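Local coordinates for protein japanin (Rhipicephalus appendiculatus, PDB 4BOE) that binds cholesterol in the pocket of a lipocalin fold and, secreted in tick saliva, blocks the differentiation of host dendritic cells from monocytes, at residues Pro5-Gln10 and Asp39-Ser44; Gly61-Lys66 and Leu74-Ser79; Thr11-Gly16 and Cys28-Tyr33. All coordinates share one frame; numbering follows the deposited sequence.

Contact 1: residues Pro5-Gln10 and Asp39-Ser44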
loop_
_atom_site.group_PDB
_atom_site.type_symbol
_atom_site.label_atom_id
_atom_site.label_comp_id
_atom_site.label_asym_id
_atom_site.label_seq_id
_atom_site.Cartn_x
_atom_site.Cartn_y
_atom_site.Cartn_z
ATOM N N PRO A 5 10.573 2.419 -2.713
ATOM C CA PRO A 5 9.342 2.865 -3.385
ATOM C C PRO A 5 8.396 3.852 -2.643
ATOM O O PRO A 5 7.730 4.661 -3.321
ATOM C CB PRO A 5 8.615 1.566 -3.695
ATOM C CG PRO A 5 9.566 0.526 -3.532
ATOM C CD PRO A 5 10.557 0.957 -2.535
ATOM N N ALA A 6 8.295 3.742 -1.304
ATOM C CA ALA A 6 7.434 4.594 -0.476
ATOM C C ALA A 6 7.704 6.094 -0.628
ATOM O O ALA A 6 6.765 6.888 -0.647
ATOM C CB ALA A 6 7.567 4.204 0.967
ATOM N N ILE A 7 8.986 6.480 -0.783
ATOM C CA ILE A 7 9.405 7.890 -0.941
ATOM C C ILE A 7 9.770 8.236 -2.377
ATOM O O ILE A 7 10.227 9.344 -2.650
ATOM C CB ILE A 7 10.532 8.213 0.062
ATOM C CG1 ILE A 7 11.775 7.267 -0.117
ATOM C CG2 ILE A 7 9.981 8.101 1.478
ATOM C CD1 ILE A 7 13.011 7.862 0.208
ATOM N N ASN A 8 9.454 7.336 -3.304
ATOM C CA ASN A 8 9.688 7.489 -4.712
ATOM C C ASN A 8 8.401 7.972 -5.376
ATOM O O ASN A 8 7.332 7.983 -4.756
ATOM C CB ASN A 8 10.175 6.169 -5.332
ATOM C CG ASN A 8 11.143 6.359 -6.480
ATOM O OD1 ASN A 8 11.379 7.467 -6.929
ATOM N ND2 ASN A 8 11.684 5.291 -7.004
ATOM N N THR A 9 8.518 8.385 -6.630
ATOM C CA THR A 9 7.458 9.043 -7.389
ATOM C C THR A 9 6.549 8.146 -8.207
ATOM O O THR A 9 5.613 8.655 -8.838
ATOM C CB THR A 9 8.099 10.121 -8.275
ATOM O OG1 THR A 9 9.125 9.529 -9.079
ATOM C CG2 THR A 9 8.701 11.253 -7.461
ATOM N N GLN A 10 6.749 6.836 -8.174
ATOM C CA GLN A 10 5.855 5.924 -8.907
ATOM C C GLN A 10 4.646 5.548 -8.057
ATOM O O GLN A 10 4.740 5.441 -6.842
ATOM C CB GLN A 10 6.585 4.650 -9.347
ATOM C CG GLN A 10 7.386 4.845 -10.639
ATOM C CD GLN A 10 6.538 4.902 -11.902
ATOM O OE1 GLN A 10 5.427 4.345 -12.000
ATOM N NE2 GLN A 10 7.077 5.526 -12.924
ATOM N N ASP A 39 11.905 16.088 4.863
ATOM C CA ASP A 39 12.008 14.623 4.918
ATOM C C ASP A 39 10.665 13.910 4.690
ATOM O O ASP A 39 10.657 12.687 4.626
ATOM C CB ASP A 39 12.607 14.198 6.274
ATOM C CG ASP A 39 14.022 14.717 6.498
ATOM O OD1 ASP A 39 14.780 14.860 5.487
ATOM O OD2 ASP A 39 14.388 14.954 7.679
ATOM N N TRP A 40 9.548 14.652 4.544
ATOM C CA TRP A 40 8.232 14.060 4.387
ATOM C C TRP A 40 7.733 14.070 2.977
ATOM O O TRP A 40 7.687 15.123 2.350
ATOM C CB TRP A 40 7.230 14.759 5.297
ATOM C CG TRP A 40 7.528 14.540 6.745
ATOM C CD1 TRP A 40 8.399 15.253 7.517
ATOM C CD2 TRP A 40 7.093 13.431 7.546
ATOM N NE1 TRP A 40 8.520 14.663 8.760
ATOM C CE2 TRP A 40 7.678 13.584 8.826
ATOM C CE3 TRP A 40 6.272 12.321 7.305
ATOM C CZ2 TRP A 40 7.459 12.672 9.861
ATOM C CZ3 TRP A 40 6.038 11.423 8.333
ATOM C CH2 TRP A 40 6.644 11.583 9.586
ATOM N N VAL A 41 7.297 12.906 2.488
ATOM C CA VAL A 41 6.686 12.783 1.166
ATOM C C VAL A 41 5.180 12.753 1.380
ATOM O O VAL A 41 4.701 12.004 2.224
ATOM C CB VAL A 41 7.208 11.524 0.423
ATOM C CG1 VAL A 41 6.373 11.219 -0.819
ATOM C CG2 VAL A 41 8.672 11.725 0.033
ATOM N N THR A 42 4.431 13.496 0.569
ATOM C CA THR A 42 2.978 13.479 0.661
ATOM C C THR A 42 2.501 12.605 -0.454
ATOM O O THR A 42 2.925 12.759 -1.598
ATOM C CB THR A 42 2.343 14.895 0.622
ATOM O OG1 THR A 42 2.942 15.676 1.631
ATOM C CG2 THR A 42 0.846 14.882 0.908
ATOM N N ARG A 43 1.628 11.667 -0.111
ATOM C CA ARG A 43 1.033 10.786 -1.091
ATOM C C ARG A 43 -0.493 10.797 -0.882
ATOM O O ARG A 43 -0.986 11.093 0.207
ATOM C CB ARG A 43 1.528 9.339 -0.922
ATOM C CG ARG A 43 3.041 9.113 -0.792
ATOM C CD ARG A 43 3.329 7.587 -0.780
ATOM N NE ARG A 43 3.016 7.028 -2.088
ATOM C CZ ARG A 43 3.832 6.947 -3.129
ATOM N NH1 ARG A 43 5.111 7.276 -3.007
ATOM N NH2 ARG A 43 3.390 6.474 -4.291
ATOM N N SER A 44 -1.213 10.422 -1.902
ATOM C CA SER A 44 -2.654 10.222 -1.798
ATOM C C SER A 44 -2.943 8.737 -1.590
ATOM O O SER A 44 -2.123 7.900 -1.938
ATOM C CB SER A 44 -3.355 10.682 -3.071
ATOM O OG SER A 44 -2.957 9.884 -4.171
#
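R43 reaches out of strand 40-49 and lays its guanidinium against the chain of P5-Q10, meeting main-chain carbonyls and no side chain of that loop. CG stands anti to the carbonyl carbon, the chain runs straight through chi2, which leaves CD 3.5 Å from A6 O, and then bends at chi3 (68°), turning NE and the flat group toward the loop. NH1 gives two hydrogen bonds, to A6 O at 2.9 Å and to N8 O at 2.9 Å. N8 O lies in the guanidinium plane and is approached nearly along its C=O axis, whereas A6 O is tilted from that plane and takes the donor from above its own carbonyl plane. On the other branch R43 NH2 donates to Q10 O at 3.1 Å, again in the guanidinium plane. NE turns to T31 OG1, so bonds from all three guanidinium nitrogens hold the rotation of this buried group, and the carbonyl dipoles probably offset part of its charge. Beside it V41 also points at the loop. Its CG2 meets I7 CB at 4.0 Å, the two side chains crossing at about a right angle, while the I7 side chain also touches W67. A6 and R43 both touch the bound cholesterol. An N-terminal segment drawn across one end of the barrel, here tied down by a strand arginine, is characteristic of the lipocalin fold.

Contact 2: residues Gly61-Lys66 and Leu74-Ser79. With CLR (cholesterol), chain C.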
loop_
_atom_site.group_PDB
_atom_site.type_symbol
_atom_site.label_atom_id
_atom_site.label_comp_id
_atom_site.label_asym_id
_atom_site.label_seq_id
_atom_site.Cartn_x
_atom_site.Cartn_y
_atom_site.Cartn_z
ATOM N N GLY A 61 -7.828 10.078 -0.076
ATOM C CA GLY A 61 -7.314 10.478 1.203
ATOM C C GLY A 61 -5.889 10.895 0.978
ATOM O O GLY A 61 -5.400 10.861 -0.150
ATOM N N ALA A 62 -5.235 11.296 2.034
ATOM C CA ALA A 62 -3.858 11.730 1.976
ATOM C C ALA A 62 -3.128 11.416 3.237
ATOM O O ALA A 62 -3.723 11.273 4.309
ATOM C CB ALA A 62 -3.758 13.195 1.664
ATOM N N PHE A 63 -1.822 11.215 3.064
ATOM C CA PHE A 63 -0.930 10.892 4.156
ATOM C C PHE A 63 0.491 11.313 3.807
ATOM O O PHE A 63 0.816 11.577 2.657
ATOM C CB PHE A 63 -1.021 9.386 4.512
ATOM C CG PHE A 63 -0.593 8.418 3.435
ATOM C CD1 PHE A 63 -1.472 8.041 2.424
ATOM C CD2 PHE A 63 0.692 7.895 3.422
ATOM C CE1 PHE A 63 -1.061 7.180 1.404
ATOM C CE2 PHE A 63 1.104 7.046 2.389
ATOM C CZ PHE A 63 0.207 6.661 1.412
ATOM N N GLN A 64 1.320 11.396 4.800
ATOM C CA GLN A 64 2.714 11.696 4.590
ATOM C C GLN A 64 3.564 10.518 5.111
ATOM O O GLN A 64 3.170 9.845 6.053
ATOM C CB GLN A 64 3.105 12.984 5.315
ATOM C CG GLN A 64 2.402 14.203 4.773
ATOM C CD GLN A 64 2.983 15.426 5.412
ATOM O OE1 GLN A 64 3.833 16.113 4.852
ATOM N NE2 GLN A 64 2.673 15.608 6.658
ATOM N N VAL A 65 4.720 10.295 4.483
ATOM C CA VAL A 65 5.657 9.244 4.870
ATOM C C VAL A 65 7.081 9.762 4.957
ATOM O O VAL A 65 7.513 10.600 4.167
ATOM C CB VAL A 65 5.571 7.964 3.968
ATOM C CG1 VAL A 65 4.185 7.363 4.027
ATOM C CG2 VAL A 65 5.917 8.266 2.526
ATOM N N LYS A 66 7.820 9.194 5.879
ATOM C CA LYS A 66 9.223 9.494 6.098
ATOM C C LYS A 66 9.996 8.182 6.184
ATOM O O LYS A 66 9.598 7.298 6.931
ATOM C CB LYS A 66 9.415 10.271 7.422
ATOM C CG LYS A 66 10.806 10.843 7.627
ATOM C CD LYS A 66 11.011 11.481 8.979
ATOM C CE LYS A 66 11.034 10.483 10.114
ATOM N NZ LYS A 66 11.605 11.064 11.363
ATOM N N LEU A 74 9.048 2.528 8.447
ATOM C CA LEU A 74 8.441 3.555 7.612
ATOM C C LEU A 74 7.557 4.384 8.571
ATOM O O LEU A 74 6.684 3.825 9.232
ATOM C CB LEU A 74 7.570 2.939 6.516
ATOM C CG LEU A 74 6.913 3.890 5.541
ATOM C CD1 LEU A 74 7.966 4.667 4.754
ATOM C CD2 LEU A 74 6.031 3.147 4.613
ATOM N N ARG A 75 7.761 5.694 8.623
ATOM C CA ARG A 75 6.944 6.589 9.476
ATOM C C ARG A 75 5.756 7.086 8.637
ATOM O O ARG A 75 5.962 7.507 7.520
ATOM C CB ARG A 75 7.776 7.781 9.996
ATOM C CG ARG A 75 8.409 7.565 11.364
ATOM C CD ARG A 75 9.446 6.465 11.410
ATOM N NE ARG A 75 9.631 5.976 12.783
ATOM C CZ ARG A 75 10.757 6.013 13.500
ATOM N NH1 ARG A 75 11.873 6.530 12.986
ATOM N NH2 ARG A 75 10.777 5.529 14.736
ATOM N N VAL A 76 4.538 7.030 9.171
ATOM C CA VAL A 76 3.331 7.437 8.432
ATOM C C VAL A 76 2.564 8.470 9.254
ATOM O O VAL A 76 2.308 8.208 10.409
ATOM C CB VAL A 76 2.443 6.200 8.063
ATOM C CG1 VAL A 76 1.115 6.619 7.417
ATOM C CG2 VAL A 76 3.204 5.221 7.165
ATOM N N LYS A 77 2.264 9.661 8.682
ATOM C CA LYS A 77 1.409 10.681 9.316
ATOM C C LYS A 77 0.184 10.765 8.409
ATOM O O LYS A 77 0.187 11.432 7.382
ATOM C CB LYS A 77 2.092 12.058 9.462
ATOM C CG LYS A 77 3.145 12.089 10.543
ATOM C CD LYS A 77 3.657 13.503 10.914
ATOM C CE LYS A 77 3.991 14.400 9.756
ATOM N NZ LYS A 77 4.642 15.669 10.194
ATOM N N ALA A 78 -0.789 9.956 8.714
ATOM C CA ALA A 78 -2.000 9.862 7.930
ATOM C C ALA A 78 -3.034 10.885 8.380
ATOM O O ALA A 78 -3.104 11.238 9.562
ATOM C CB ALA A 78 -2.588 8.459 8.018
ATOM N N SER A 79 -3.865 11.326 7.427
ATOM C CA SER A 79 -4.954 12.235 7.741
ATOM C C SER A 79 -5.889 11.584 8.764
ATOM O O SER A 79 -5.930 10.359 8.951
ATOM C CB SER A 79 -5.745 12.581 6.483
ATOM O OG SER A 79 -6.450 11.440 6.021
HETATM C C1 CLR C . -7.469 -1.210 2.252
HETATM C C2 CLR C . -8.661 -2.155 2.111
HETATM C C3 CLR C . -8.215 -3.598 2.013
HETATM C C4 CLR C . -7.369 -3.973 3.213
HETATM C C5 CLR C . -6.230 -3.006 3.458
HETATM C C6 CLR C . -4.998 -3.460 3.650
HETATM C C7 CLR C . -3.794 -2.608 3.897
HETATM C C8 CLR C . -4.160 -1.184 4.301
HETATM C C9 CLR C . -5.286 -0.659 3.380
HETATM C C10 CLR C . -6.587 -1.517 3.474
HETATM C C11 CLR C . -5.538 0.847 3.584
HETATM C C12 CLR C . -4.268 1.694 3.531
HETATM C C13 CLR C . -3.187 1.213 4.516
HETATM C C14 CLR C . -2.938 -0.276 4.196
HETATM C C15 CLR C . -1.678 -0.610 5.005
HETATM C C16 CLR C . -0.827 0.650 4.843
HETATM C C17 CLR C . -1.757 1.752 4.279
HETATM C C18 CLR C . -3.642 1.447 5.971
HETATM C C19 CLR C . -7.391 -1.226 4.761
HETATM C C20 CLR C . -1.381 3.158 4.781
HETATM C C21 CLR C . -2.282 4.262 4.208
HETATM C C22 CLR C . 0.101 3.467 4.501
HETATM C C23 CLR C . 0.617 3.161 3.073
HETATM C C24 CLR C . 2.063 3.520 2.909
HETATM C C25 CLR C . 2.822 3.104 1.667
HETATM C C26 CLR C . 2.176 2.270 0.590
HETATM C C27 CLR C . 3.818 4.100 1.128
HETATM O O1 CLR C . -9.377 -4.439 2.004
#
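Strands 59-66 and 73-78 form an antiparallel beta hairpin of the lipocalin barrel, and F63 is the pocket residue that G61-K66 and L74-S79 contribute to cholesterol. F63 sits in a non-hydrogen-bonded pair with A78, and its CB packs on A78 CA at 3.6 Å. With chi1 at 63° CG takes the crowded position between the backbone N and the carbonyl carbon, and the ring leads away from the partner strand into the pocket. CD2 approaches V76 CG1 obliquely at 4.2 Å. Further out CE2 touches C24 of the sterol tail at 3.7 Å, and CZ lies 3.9 Å from C23. The methyl C21 stands over one ring face, offset toward the rim, while V65 CG1 lies at the ring edge. V65 CG1 in turn runs alongside V76 CG2, 3.9 Å away. On the face opposite to F63 and V65, Q64 lies beside K77 and K66 beside R75, whose NE is salt-bridged to D91. Both are hydrogen-bonded pairs, and Q64 and K77 exchange nearly straight N-H to O bonds. At the far end S79 N donates to A62 O at 3.1 Å, and S79 OG caps V82 N at the start of helix 80-85.

Contact 3: residues Thr11-Gly16 and Cys28-Tyr33. With CLR (cholesterol), chain C.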
loop_
_atom_site.group_PDB
_atom_site.type_symbol
_atom_site.label_atom_id
_atom_site.label_comp_id
_atom_site.label_asym_id
_atom_site.label_seq_id
_atom_site.Cartn_x
_atom_site.Cartn_y
_atom_site.Cartn_z
ATOM N N THR A 11 3.514 5.346 -8.708
ATOM C CA THR A 11 2.284 4.929 -8.043
ATOM C C THR A 11 2.444 3.499 -7.570
ATOM O O THR A 11 2.988 2.678 -8.305
ATOM C CB THR A 11 1.091 5.098 -8.983
ATOM O OG1 THR A 11 0.983 6.466 -9.327
ATOM C CG2 THR A 11 -0.231 4.601 -8.397
ATOM N N LEU A 12 1.958 3.201 -6.357
ATOM C CA LEU A 12 2.004 1.863 -5.779
ATOM C C LEU A 12 0.594 1.314 -5.650
ATOM O O LEU A 12 -0.300 2.027 -5.237
ATOM C CB LEU A 12 2.667 1.896 -4.409
ATOM C CG LEU A 12 4.124 2.275 -4.327
ATOM C CD1 LEU A 12 4.517 2.552 -2.881
ATOM C CD2 LEU A 12 5.004 1.140 -4.890
ATOM N N TYR A 13 0.419 0.028 -5.957
ATOM C CA TYR A 13 -0.850 -0.665 -5.935
ATOM C C TYR A 13 -0.820 -1.776 -4.921
ATOM O O TYR A 13 0.144 -2.544 -4.892
ATOM C CB TYR A 13 -1.138 -1.288 -7.306
ATOM C CG TYR A 13 -1.126 -0.283 -8.430
ATOM C CD1 TYR A 13 0.071 0.097 -9.042
ATOM C CD2 TYR A 13 -2.294 0.337 -8.842
ATOM C CE1 TYR A 13 0.097 1.076 -10.030
ATOM C CE2 TYR A 13 -2.293 1.272 -9.864
ATOM C CZ TYR A 13 -1.092 1.664 -10.443
ATOM O OH TYR A 13 -1.110 2.592 -11.458
ATOM N N LEU A 14 -1.914 -1.902 -4.133
ATOM C CA LEU A 14 -2.039 -2.953 -3.134
ATOM C C LEU A 14 -2.264 -4.281 -3.851
ATOM O O LEU A 14 -3.203 -4.422 -4.627
ATOM C CB LEU A 14 -3.199 -2.652 -2.159
ATOM C CG LEU A 14 -3.395 -3.656 -1.023
ATOM C CD1 LEU A 14 -2.210 -3.661 -0.091
ATOM C CD2 LEU A 14 -4.694 -3.352 -0.285
ATOM N N ALA A 15 -1.323 -5.194 -3.698
ATOM C CA ALA A 15 -1.373 -6.492 -4.387
ATOM C C ALA A 15 -1.730 -7.632 -3.440
ATOM O O ALA A 15 -2.121 -8.695 -3.890
ATOM C CB ALA A 15 -0.031 -6.767 -5.035
ATOM N N GLY A 16 -1.585 -7.435 -2.141
ATOM C CA GLY A 16 -1.874 -8.496 -1.190
ATOM C C GLY A 16 -1.902 -7.938 0.208
ATOM O O GLY A 16 -1.260 -6.934 0.459
ATOM N N CYS A 28 -9.572 -1.240 -5.810
ATOM C CA CYS A 28 -8.672 -0.382 -6.583
ATOM C C CYS A 28 -7.734 0.457 -5.667
ATOM O O CYS A 28 -7.492 1.617 -5.975
ATOM C CB CYS A 28 -9.488 0.514 -7.525
ATOM S SG CYS A 28 -10.726 -0.362 -8.550
ATOM N N VAL A 29 -7.219 -0.130 -4.551
ATOM C CA VAL A 29 -6.377 0.580 -3.562
ATOM C C VAL A 29 -5.006 0.857 -4.138
ATOM O O VAL A 29 -4.327 -0.051 -4.643
ATOM C CB VAL A 29 -6.307 -0.131 -2.190
ATOM C CG1 VAL A 29 -5.409 0.621 -1.211
ATOM C CG2 VAL A 29 -7.691 -0.292 -1.601
ATOM N N LYS A 30 -4.628 2.121 -4.123
ATOM C CA LYS A 30 -3.351 2.571 -4.659
ATOM C C LYS A 30 -2.913 3.876 -4.005
ATOM O O LYS A 30 -3.700 4.557 -3.361
ATOM C CB LYS A 30 -3.451 2.731 -6.195
ATOM C CG LYS A 30 -4.336 3.860 -6.658
ATOM C CD LYS A 30 -4.412 4.016 -8.169
ATOM C CE LYS A 30 -5.678 3.481 -8.740
ATOM N NZ LYS A 30 -5.739 3.580 -10.226
ATOM N N THR A 31 -1.654 4.218 -4.168
ATOM C CA THR A 31 -1.129 5.455 -3.608
ATOM C C THR A 31 -0.282 6.193 -4.653
ATOM O O THR A 31 0.628 5.601 -5.227
ATOM C CB THR A 31 -0.401 5.237 -2.235
ATOM O OG1 THR A 31 0.255 6.433 -1.875
ATOM C CG2 THR A 31 0.659 4.183 -2.259
ATOM N N ARG A 32 -0.590 7.489 -4.895
ATOM C CA ARG A 32 0.173 8.324 -5.815
ATOM C C ARG A 32 1.013 9.303 -5.028
ATOM O O ARG A 32 0.589 9.818 -3.995
ATOM C CB ARG A 32 -0.713 9.111 -6.798
ATOM C CG ARG A 32 -1.740 8.312 -7.547
ATOM C CD ARG A 32 -2.212 9.112 -8.724
ATOM N NE ARG A 32 -3.293 8.447 -9.450
ATOM C CZ ARG A 32 -4.592 8.645 -9.260
ATOM N NH1 ARG A 32 -5.019 9.507 -8.338
ATOM N NH2 ARG A 32 -5.481 7.980 -9.986
ATOM N N TYR A 33 2.176 9.624 -5.574
ATOM C CA TYR A 33 3.088 10.601 -5.024
ATOM C C TYR A 33 2.504 11.980 -5.328
ATOM O O TYR A 33 2.096 12.229 -6.470
ATOM C CB TYR A 33 4.459 10.461 -5.731
ATOM C CG TYR A 33 5.465 11.539 -5.381
ATOM C CD1 TYR A 33 5.457 12.767 -6.032
ATOM C CD2 TYR A 33 6.435 11.322 -4.412
ATOM C CE1 TYR A 33 6.374 13.764 -5.701
ATOM C CE2 TYR A 33 7.352 12.307 -4.078
ATOM C CZ TYR A 33 7.358 13.507 -4.771
ATOM O OH TYR A 33 8.285 14.464 -4.458
HETATM C C1 CLR C . -7.469 -1.210 2.252
HETATM C C2 CLR C . -8.661 -2.155 2.111
HETATM C C3 CLR C . -8.215 -3.598 2.013
HETATM C C4 CLR C . -7.369 -3.973 3.213
HETATM C C5 CLR C . -6.230 -3.006 3.458
HETATM C C6 CLR C . -4.998 -3.460 3.650
HETATM C C7 CLR C . -3.794 -2.608 3.897
HETATM C C8 CLR C . -4.160 -1.184 4.301
HETATM C C9 CLR C . -5.286 -0.659 3.380
HETATM C C10 CLR C . -6.587 -1.517 3.474
HETATM C C11 CLR C . -5.538 0.847 3.584
HETATM C C12 CLR C . -4.268 1.694 3.531
HETATM C C13 CLR C . -3.187 1.213 4.516
HETATM C C14 CLR C . -2.938 -0.276 4.196
HETATM C C15 CLR C . -1.678 -0.610 5.005
HETATM C C16 CLR C . -0.827 0.650 4.843
HETATM C C17 CLR C . -1.757 1.752 4.279
HETATM C C18 CLR C . -3.642 1.447 5.971
HETATM C C19 CLR C . -7.391 -1.226 4.761
HETATM C C20 CLR C . -1.381 3.158 4.781
HETATM C C21 CLR C . -2.282 4.262 4.208
HETATM C C22 CLR C . 0.101 3.467 4.501
HETATM C C23 CLR C . 0.617 3.161 3.073
HETATM C C24 CLR C . 2.063 3.520 2.909
HETATM C C25 CLR C . 2.822 3.104 1.667
HETATM C C26 CLR C . 2.176 2.270 0.590
HETATM C C27 CLR C . 3.818 4.100 1.128
HETATM O O1 CLR C . -9.377 -4.439 2.004
HETATM O O HOH W 1 2.801 8.545 -8.438
HETATM O O HOH W 2 -5.167 -2.513 -5.308
#
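T11-G16 and C28-Y33 belong to the antiparallel hairpin of strands 12-18 and 26-37, part of the wall of the lipocalin barrel. Three backbone hydrogen bonds join them. L12 and T31 exchange two, the shorter from T31 N to L12 O at 2.8 Å, and L14 N donates almost straight to V29 O from above the carbonyl plane. Just beyond, A15 and G16 both face L116 in a classic beta bulge. Water extends the pairing at both ends. One molecule donates to L14 O and to V29 O; another is hydrogen-bonded to T11 OG1 at 2.9 Å and accepts from Y33 N at 3.1 Å. T11 also lies alongside R32, with OG1 3.7 Å from R32 CG, and its CG2, anti to the backbone N, rests 3.4 Å from T31 O. An alanine here would remove OG1 and CG2 and would probably loosen the water link to Y33 and the packing on R32. Away from the pocket, the Y13 ring runs beside K30, CD2 approaching K30 CB obliquely, while K30 NZ is hydrogen-bonded to the carbonyl of C150, the residue disulfide-linked to C28. Apolar contacts form on the pocket side. L14 CB packs on V29 CB, and L12 CB on T31 CG2. L14, V29 and T31 line the cholesterol pocket: T31 CG2 is 3.8 Å from C26 of the sterol tail, L14 CD2 touches C6, and V29 CG2 lies 4.0 Å from C1 of the first ring.

From the N terminus, the loop P5-Q10 runs through T11 into strand 12-18, which pairs with strand 26-37 in contact 3. Only when the chain returns along strand 40-49 does contact 1 close, so contact 3 is nested inside the loop that contact 1 completes. Contact 2 follows in series, closing the short hairpin loop between strands 59-66 and 73-78. Neighbouring strands carry the connection across the sheet: 26-37 pairs with 40-49 through S44 N and R32 O, and 40-49 with 59-66 through R43 N and F63 O. T31, accepting from R43 and packed against F63, lies where all three meet, and cholesterol touches residues of each contact.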